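Local coordinates for short-chain type dehydrogenase/reductase (Mycobacterium ulcerans, PDB 3SVT), which is probably an NAD(P)-dependent oxidoreductase of the short-chain dehydrogenase/reductase family, its specific substrate not established, at residues 138-152 / 182-195. Numbering follows the deposited sequence.
Sequences MVRGGGGSFVGISSI and LGASWVRVNSIRPG
Val187 lays its CG2 methyl against the end of helix 113-140, 3.8 Å from Val139 CG2 and 3.9 Å from Met138 CB. The two valines cross at about a right angle, and Val139 CG1 packs 3.5 Å from Ser185 OG, whose hydrogen bond goes to Arg278 O of a neighbouring subunit. Beside them a water donates to both Val139 O and Ser185 O. Gly142, at positive phi, closes the helix in a Schellman motif, and Trp186 does the same for the helix ending at Leu182; after these turns both chains enter neighbouring parallel strands. The ladder runs from Gly144 N to Trp186 O as far as Ser150 N to Ile192 O (2.6 Å); beyond it Ile152 N reaches Pro194 O from above the carbonyl plane. On the face with Val147 and Ile149, CG1 of Ile192 stands anti to its carbonyl carbon (chi1 -57°), which carries CD1 across to Val147 CG1, at a tight 3.4 Å, and alongside Ile149 CD1. Nearer the start of the strands, the Arg188 guanidinium receives Ser145 CB over one face, 3.6 Å from NH2; Ser145 OG and Arg188 NH2 both bond to Leu237 O. These are adjacent central strands of the Rossmann-fold sheet: strand 94-97 pairs with the other edge of 144-149, helix 227-238 covers Ile192, and helix 163-182 packs on Phe146 and Val189 across the sheet.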
ATOM      1  N   MET B 138     -11.143 -27.268  -5.751  1.00 30.13           N
ATOM      2  CA  MET B 138     -10.345 -26.692  -6.836  1.00 30.60           C
ATOM      3  C   MET B 138      -8.918 -27.238  -6.823  1.00 30.62           C
ATOM      4  O   MET B 138      -8.345 -27.496  -7.889  1.00 31.68           O
ATOM      5  CB  MET B 138     -10.361 -25.151  -6.821  1.00 30.04           C
ATOM      6  CG  MET B 138     -11.564 -24.566  -7.547  1.00 31.42           C
ATOM      7  SD  MET B 138     -11.750 -22.758  -7.432  1.00 33.77           S
ATOM      8  CE  MET B 138     -11.712 -22.576  -5.657  1.00 32.26           C
ATOM      9  N   VAL B 139      -8.348 -27.446  -5.638  1.00 30.20           N
ATOM     10  CA  VAL B 139      -7.045 -28.092  -5.547  1.00 30.14           C
ATOM     11  C   VAL B 139      -7.112 -29.530  -6.090  1.00 31.12           C
ATOM     12  O   VAL B 139      -6.310 -29.922  -6.938  1.00 30.71           O
ATOM     13  CB  VAL B 139      -6.495 -28.089  -4.094  1.00 29.80           C
ATOM     14  CG1 VAL B 139      -5.246 -28.960  -3.989  1.00 30.59           C
ATOM     15  CG2 VAL B 139      -6.177 -26.649  -3.624  1.00 28.50           C
ATOM     16  N   ARG B 140      -8.070 -30.315  -5.614  1.00 32.52           N
ATOM     17  CA  ARG B 140      -8.259 -31.681  -6.141  1.00 34.33           C
ATOM     18  C   ARG B 140      -8.499 -31.720  -7.654  1.00 34.60           C
ATOM     19  O   ARG B 140      -8.084 -32.660  -8.328  1.00 35.08           O
ATOM     20  CB  ARG B 140      -9.432 -32.387  -5.451  1.00 35.77           C
ATOM     21  CG  ARG B 140      -9.335 -32.432  -3.946  1.00 39.34           C
ATOM     22  CD  ARG B 140      -9.803 -33.743  -3.355  1.00 46.13           C
ATOM     23  NE  ARG B 140     -10.240 -33.549  -1.968  1.00 50.82           N
ATOM     24  CZ  ARG B 140     -11.511 -33.445  -1.565  1.00 53.74           C
ATOM     25  NH1 ARG B 140     -11.770 -33.248  -0.278  1.00 55.48           N
ATOM     26  NH2 ARG B 140     -12.524 -33.533  -2.422  1.00 54.66           N
ATOM     27  N   GLY B 141      -9.182 -30.711  -8.185  1.00 34.24           N
ATOM     28  CA  GLY B 141      -9.456 -30.640  -9.618  1.00 34.12           C
ATOM     29  C   GLY B 141      -8.292 -30.216 -10.491  1.00 34.27           C
ATOM     30  O   GLY B 141      -8.419 -30.217 -11.709  1.00 35.93           O
ATOM     31  N   GLY B 142      -7.161 -29.848  -9.895  1.00 32.87           N
ATOM     32  CA  GLY B 142      -5.981 -29.466 -10.663  1.00 32.30           C
ATOM     33  C   GLY B 142      -5.837 -27.971 -10.913  1.00 31.23           C
ATOM     34  O   GLY B 142      -4.997 -27.543 -11.709  1.00 31.13           O
ATOM     35  N   GLY B 143      -6.649 -27.161 -10.230  1.00 29.76           N
ATOM     36  CA  GLY B 143      -6.568 -25.719 -10.354  1.00 28.15           C
ATOM     37  C   GLY B 143      -7.914 -25.051 -10.516  1.00 27.63           C
ATOM     38  O   GLY B 143      -8.940 -25.707 -10.711  1.00 27.09           O
ATOM     39  N   GLY B 144      -7.903 -23.732 -10.419  1.00 26.24           N
ATOM     40  CA  GLY B 144      -9.110 -22.936 -10.622  1.00 25.84           C
ATOM     41  C   GLY B 144      -8.877 -21.515 -10.191  1.00 24.94           C
ATOM     42  O   GLY B 144      -7.735 -21.115  -9.988  1.00 24.24           O
ATOM     43  N   SER B 145      -9.956 -20.747 -10.042  1.00 25.48           N
ATOM     44  CA  SER B 145      -9.851 -19.303  -9.803  1.00 24.75           C
ATOM     45  C   SER B 145     -10.930 -18.798  -8.851  1.00 24.70           C
ATOM     46  O   SER B 145     -12.115 -18.955  -9.127  1.00 25.21           O
ATOM     47  CB  SER B 145      -9.946 -18.532 -11.149  1.00 25.26           C
ATOM     48  OG  SER B 145      -9.940 -17.119 -10.921  1.00 24.21           O
ATOM     49  N   PHE B 146     -10.518 -18.204  -7.731  1.00 23.18           N
ATOM     50  CA  PHE B 146     -11.447 -17.724  -6.720  1.00 22.98           C
ATOM     51  C   PHE B 146     -11.413 -16.185  -6.774  1.00 22.20           C
ATOM     52  O   PHE B 146     -10.348 -15.599  -6.701  1.00 22.60           O
ATOM     53  CB  PHE B 146     -11.017 -18.214  -5.333  1.00 22.63           C
ATOM     54  CG  PHE B 146     -12.008 -17.916  -4.249  1.00 23.51           C
ATOM     55  CD1 PHE B 146     -12.140 -16.630  -3.731  1.00 20.32           C
ATOM     56  CD2 PHE B 146     -12.828 -18.933  -3.742  1.00 20.86           C
ATOM     57  CE1 PHE B 146     -13.074 -16.359  -2.730  1.00 22.56           C
ATOM     58  CE2 PHE B 146     -13.758 -18.669  -2.750  1.00 20.26           C
ATOM     59  CZ  PHE B 146     -13.886 -17.388  -2.242  1.00 21.44           C
ATOM     60  N   VAL B 147     -12.559 -15.552  -6.919  1.00 21.55           N
ATOM     61  CA  VAL B 147     -12.645 -14.110  -6.919  1.00 21.20           C
ATOM     62  C   VAL B 147     -13.535 -13.634  -5.760  1.00 22.09           C
ATOM     63  O   VAL B 147     -14.750 -13.920  -5.700  1.00 22.49           O
ATOM     64  CB  VAL B 147     -13.213 -13.605  -8.268  1.00 21.40           C
ATOM     65  CG1 VAL B 147     -13.298 -12.035  -8.293  1.00 20.43           C
ATOM     66  CG2 VAL B 147     -12.376 -14.160  -9.433  1.00 18.15           C
ATOM     67  N   GLY B 148     -12.937 -12.892  -4.849  1.00 22.58           N
ATOM     68  CA  GLY B 148     -13.663 -12.297  -3.753  1.00 23.40           C
ATOM     69  C   GLY B 148     -14.085 -10.881  -4.065  1.00 24.53           C
ATOM     70  O   GLY B 148     -13.277 -10.061  -4.538  1.00 24.22           O
ATOM     71  N   ILE B 149     -15.344 -10.572  -3.790  1.00 25.86           N
ATOM     72  CA  ILE B 149     -15.823  -9.194  -3.974  1.00 27.26           C
ATOM     73  C   ILE B 149     -15.736  -8.401  -2.672  1.00 27.50           C
ATOM     74  O   ILE B 149     -16.463  -8.664  -1.717  1.00 27.53           O
ATOM     75  CB  ILE B 149     -17.250  -9.120  -4.497  1.00 28.27           C
ATOM     76  CG1 ILE B 149     -17.408  -9.986  -5.755  1.00 28.99           C
ATOM     77  CG2 ILE B 149     -17.627  -7.640  -4.761  1.00 27.32           C
ATOM     78  CD1 ILE B 149     -16.593  -9.529  -6.938  1.00 30.51           C
ATOM     79  N   SER B 150     -14.841  -7.422  -2.659  1.00 26.80           N
ATOM     80  CA  SER B 150     -14.582  -6.612  -1.485  1.00 27.19           C
ATOM     81  C   SER B 150     -15.331  -5.275  -1.612  1.00 27.26           C
ATOM     82  O   SER B 150     -16.502  -5.275  -1.940  1.00 27.40           O
ATOM     83  CB  SER B 150     -13.075  -6.448  -1.326  1.00 27.10           C
ATOM     84  OG  SER B 150     -12.721  -5.634  -0.220  1.00 28.60           O
ATOM     85  N   SER B 151     -14.671  -4.152  -1.335  1.00 27.43           N
ATOM     86  CA  SER B 151     -15.268  -2.822  -1.473  1.00 26.83           C
ATOM     87  C   SER B 151     -14.204  -1.744  -1.396  1.00 27.45           C
ATOM     88  O   SER B 151     -13.164  -1.917  -0.760  1.00 26.82           O
ATOM     89  CB  SER B 151     -16.267  -2.539  -0.352  1.00 27.48           C
ATOM     90  OG  SER B 151     -16.775  -1.208  -0.439  1.00 25.55           O
ATOM     91  N   ILE B 152     -14.482  -0.603  -2.026  1.00 27.51           N
ATOM     92  CA  ILE B 152     -13.652   0.574  -1.818  1.00 27.73           C
ATOM     93  C   ILE B 152     -13.591   0.993  -0.326  1.00 27.78           C
ATOM     94  O   ILE B 152     -12.655   1.672   0.097  1.00 28.35           O
ATOM     95  CB  ILE B 152     -14.154   1.751  -2.656  1.00 28.48           C
ATOM     96  CG1 ILE B 152     -13.159   2.924  -2.582  1.00 29.72           C
ATOM     97  CG2 ILE B 152     -15.553   2.150  -2.198  1.00 28.89           C
ATOM     98  CD1 ILE B 152     -13.263   3.879  -3.760  1.00 31.13           C
ATOM     99  N   LEU B 182      -2.005 -21.428  -2.006  1.00 25.95           N
ATOM    100  CA  LEU B 182      -2.643 -22.294  -2.959  1.00 26.01           C
ATOM    101  C   LEU B 182      -2.065 -22.155  -4.351  1.00 25.99           C
ATOM    102  O   LEU B 182      -2.472 -22.897  -5.247  1.00 25.63           O
ATOM    103  CB  LEU B 182      -4.150 -22.005  -2.990  1.00 25.74           C
ATOM    104  CG  LEU B 182      -4.900 -22.195  -1.658  1.00 26.55           C
ATOM    105  CD1 LEU B 182      -6.367 -21.755  -1.838  1.00 24.77           C
ATOM    106  CD2 LEU B 182      -4.778 -23.643  -1.123  1.00 27.34           C
ATOM    107  N   GLY B 183      -1.143 -21.210  -4.553  1.00 25.08           N
ATOM    108  CA  GLY B 183      -0.511 -21.068  -5.869  1.00 25.29           C
ATOM    109  C   GLY B 183       0.119 -22.357  -6.381  1.00 25.28           C
ATOM    110  O   GLY B 183       0.068 -22.664  -7.577  1.00 25.53           O
ATOM    111  N   ALA B 184       0.719 -23.107  -5.469  1.00 25.33           N
ATOM    112  CA  ALA B 184       1.415 -24.371  -5.805  1.00 25.26           C
ATOM    113  C   ALA B 184       0.456 -25.406  -6.368  1.00 26.15           C
ATOM    114  O   ALA B 184       0.888 -26.378  -7.001  1.00 25.37           O
ATOM    115  CB  ALA B 184       2.139 -24.936  -4.540  1.00 25.71           C
ATOM    116  N   SER B 185      -0.839 -25.201  -6.119  1.00 25.51           N
ATOM    117  CA  SER B 185      -1.887 -26.082  -6.614  1.00 25.66           C
ATOM    118  C   SER B 185      -2.637 -25.490  -7.818  1.00 25.92           C
ATOM    119  O   SER B 185      -3.621 -26.044  -8.257  1.00 25.32           O
ATOM    120  CB  SER B 185      -2.848 -26.413  -5.488  1.00 25.68           C
ATOM    121  OG  SER B 185      -2.213 -27.247  -4.518  1.00 24.60           O
ATOM    122  N   TRP B 186      -2.129 -24.384  -8.363  1.00 26.23           N
ATOM    123  CA  TRP B 186      -2.725 -23.701  -9.515  1.00 27.45           C
ATOM    124  C   TRP B 186      -4.084 -23.119  -9.201  1.00 26.90           C
ATOM    125  O   TRP B 186      -4.879 -22.939 -10.111  1.00 28.50           O
ATOM    126  CB  TRP B 186      -2.850 -24.627 -10.755  1.00 27.65           C
ATOM    127  CG  TRP B 186      -1.572 -25.233 -11.263  1.00 30.43           C
ATOM    128  CD1 TRP B 186      -1.162 -26.527 -11.098  1.00 32.85           C
ATOM    129  CD2 TRP B 186      -0.564 -24.601 -12.077  1.00 33.47           C
ATOM    130  NE1 TRP B 186       0.043 -26.733 -11.727  1.00 33.22           N
ATOM    131  CE2 TRP B 186       0.434 -25.573 -12.338  1.00 33.55           C
ATOM    132  CE3 TRP B 186      -0.398 -23.312 -12.597  1.00 35.59           C
ATOM    133  CZ2 TRP B 186       1.576 -25.298 -13.097  1.00 35.31           C
ATOM    134  CZ3 TRP B 186       0.753 -23.035 -13.360  1.00 36.60           C
ATOM    135  CH2 TRP B 186       1.719 -24.029 -13.595  1.00 36.01           C
ATOM    136  N   VAL B 187      -4.363 -22.829  -7.931  1.00 26.91           N
ATOM    137  CA  VAL B 187      -5.575 -22.105  -7.558  1.00 26.12           C
ATOM    138  C   VAL B 187      -5.217 -20.621  -7.334  1.00 25.64           C
ATOM    139  O   VAL B 187      -4.475 -20.269  -6.405  1.00 25.00           O
ATOM    140  CB  VAL B 187      -6.225 -22.681  -6.278  1.00 27.05           C
ATOM    141  CG1 VAL B 187      -7.461 -21.838  -5.844  1.00 24.90           C
ATOM    142  CG2 VAL B 187      -6.611 -24.172  -6.475  1.00 25.24           C
ATOM    143  N   ARG B 188      -5.742 -19.768  -8.205  1.00 24.66           N
ATOM    144  CA  ARG B 188      -5.520 -18.329  -8.127  1.00 23.20           C
ATOM    145  C   ARG B 188      -6.599 -17.707  -7.249  1.00 23.10           C
ATOM    146  O   ARG B 188      -7.752 -18.136  -7.264  1.00 22.87           O
ATOM    147  CB  ARG B 188      -5.535 -17.719  -9.531  1.00 23.52           C
ATOM    148  CG  ARG B 188      -4.608 -18.497 -10.484  1.00 24.66           C
ATOM    149  CD  ARG B 188      -4.526 -17.902 -11.851  1.00 27.18           C
ATOM    150  NE  ARG B 188      -5.718 -18.116 -12.680  1.00 24.79           N
ATOM    151  CZ  ARG B 188      -6.670 -17.217 -12.905  1.00 27.39           C
ATOM    152  NH1 ARG B 188      -6.647 -16.004 -12.306  1.00 24.88           N
ATOM    153  NH2 ARG B 188      -7.673 -17.532 -13.739  1.00 26.44           N
ATOM    154  N   VAL B 189      -6.214 -16.720  -6.458  1.00 22.49           N
ATOM    155  CA  VAL B 189      -7.164 -16.048  -5.580  1.00 22.75           C
ATOM    156  C   VAL B 189      -6.926 -14.547  -5.679  1.00 22.28           C
ATOM    157  O   VAL B 189      -5.793 -14.081  -5.512  1.00 22.29           O
ATOM    158  CB  VAL B 189      -7.054 -16.513  -4.086  1.00 22.37           C
ATOM    159  CG1 VAL B 189      -8.218 -15.916  -3.243  1.00 21.97           C
ATOM    160  CG2 VAL B 189      -7.014 -18.036  -3.984  1.00 22.23           C
ATOM    161  N   ASN B 190      -7.988 -13.803  -5.969  1.00 22.34           N
ATOM    162  CA  ASN B 190      -7.909 -12.362  -6.159  1.00 21.84           C
ATOM    163  C   ASN B 190      -9.124 -11.676  -5.540  1.00 22.60           C
ATOM    164  O   ASN B 190     -10.172 -12.307  -5.340  1.00 23.65           O
ATOM    165  CB  ASN B 190      -7.834 -12.002  -7.662  1.00 22.13           C
ATOM    166  CG  ASN B 190      -6.592 -12.545  -8.358  1.00 21.15           C
ATOM    167  OD1 ASN B 190      -5.506 -12.025  -8.169  1.00 22.25           O
ATOM    168  ND2 ASN B 190      -6.761 -13.566  -9.196  1.00 19.63           N
ATOM    169  N   SER B 191      -8.985 -10.383  -5.251  1.00 22.23           N
ATOM    170  CA  SER B 191     -10.089  -9.560  -4.744  1.00 22.06           C
ATOM    171  C   SER B 191     -10.415  -8.426  -5.729  1.00 21.57           C
ATOM    172  O   SER B 191      -9.524  -7.822  -6.324  1.00 21.67           O
ATOM    173  CB  SER B 191      -9.764  -8.972  -3.376  1.00 22.53           C
ATOM    174  OG  SER B 191     -10.766  -8.037  -3.002  1.00 24.56           O
ATOM    175  N   ILE B 192     -11.708  -8.153  -5.886  1.00 21.61           N
ATOM    176  CA  ILE B 192     -12.196  -6.965  -6.534  1.00 21.00           C
ATOM    177  C   ILE B 192     -12.831  -6.017  -5.499  1.00 22.75           C
ATOM    178  O   ILE B 192     -13.705  -6.447  -4.744  1.00 22.88           O
ATOM    179  CB  ILE B 192     -13.256  -7.298  -7.615  1.00 21.37           C
ATOM    180  CG1 ILE B 192     -12.678  -8.274  -8.660  1.00 21.56           C
ATOM    181  CG2 ILE B 192     -13.768  -6.032  -8.278  1.00 20.40           C
ATOM    182  CD1 ILE B 192     -13.714  -8.870  -9.549  1.00 20.65           C
ATOM    183  N   ARG B 193     -12.438  -4.737  -5.510  1.00 21.73           N
ATOM    184  CA  ARG B 193     -13.076  -3.710  -4.671  1.00 23.98           C
ATOM    185  C   ARG B 193     -13.885  -2.732  -5.527  1.00 24.13           C
ATOM    186  O   ARG B 193     -13.305  -1.787  -6.062  1.00 24.85           O
ATOM    187  CB  ARG B 193     -12.004  -2.891  -3.954  1.00 23.55           C
ATOM    188  CG  ARG B 193     -11.226  -3.625  -2.842  1.00 25.34           C
ATOM    189  CD  ARG B 193     -10.077  -2.688  -2.460  1.00 27.70           C
ATOM    190  NE  ARG B 193      -9.296  -3.062  -1.307  1.00 32.26           N
ATOM    191  CZ  ARG B 193      -8.029  -2.669  -1.105  1.00 34.25           C
ATOM    192  NH1 ARG B 193      -7.354  -1.944  -2.001  1.00 36.32           N
ATOM    193  NH2 ARG B 193      -7.424  -3.047  -0.016  1.00 36.20           N
ATOM    194  N   PRO B 194     -15.196  -2.958  -5.681  1.00 23.69           N
ATOM    195  CA  PRO B 194     -16.025  -2.025  -6.418  1.00 23.67           C
ATOM    196  C   PRO B 194     -16.225  -0.709  -5.685  1.00 24.25           C
ATOM    197  O   PRO B 194     -16.229  -0.680  -4.453  1.00 24.43           O
ATOM    198  CB  PRO B 194     -17.374  -2.745  -6.541  1.00 24.29           C
ATOM    199  CG  PRO B 194     -17.226  -4.062  -5.927  1.00 24.36           C
ATOM    200  CD  PRO B 194     -15.936  -4.147  -5.230  1.00 24.39           C
ATOM    201  N   GLY B 195     -16.400   0.371  -6.435  1.00 23.88           N
ATOM    202  CA  GLY B 195     -16.751   1.659  -5.851  1.00 24.74           C
ATOM    203  C   GLY B 195     -18.275   1.765  -5.778  1.00 25.67           C
ATOM    204  O   GLY B 195     -18.961   0.829  -5.383  1.00 25.41           O
TER
HETATM  205  O   HOH W   1      -4.031 -28.650  -8.167  1.00 31.75           O
HETATM  206  O   HOH W   2      -9.067 -15.065  -9.106  1.00 15.35           O
HETATM  207  O   HOH W   3     -18.495  -0.943  -2.614  1.00 18.50           O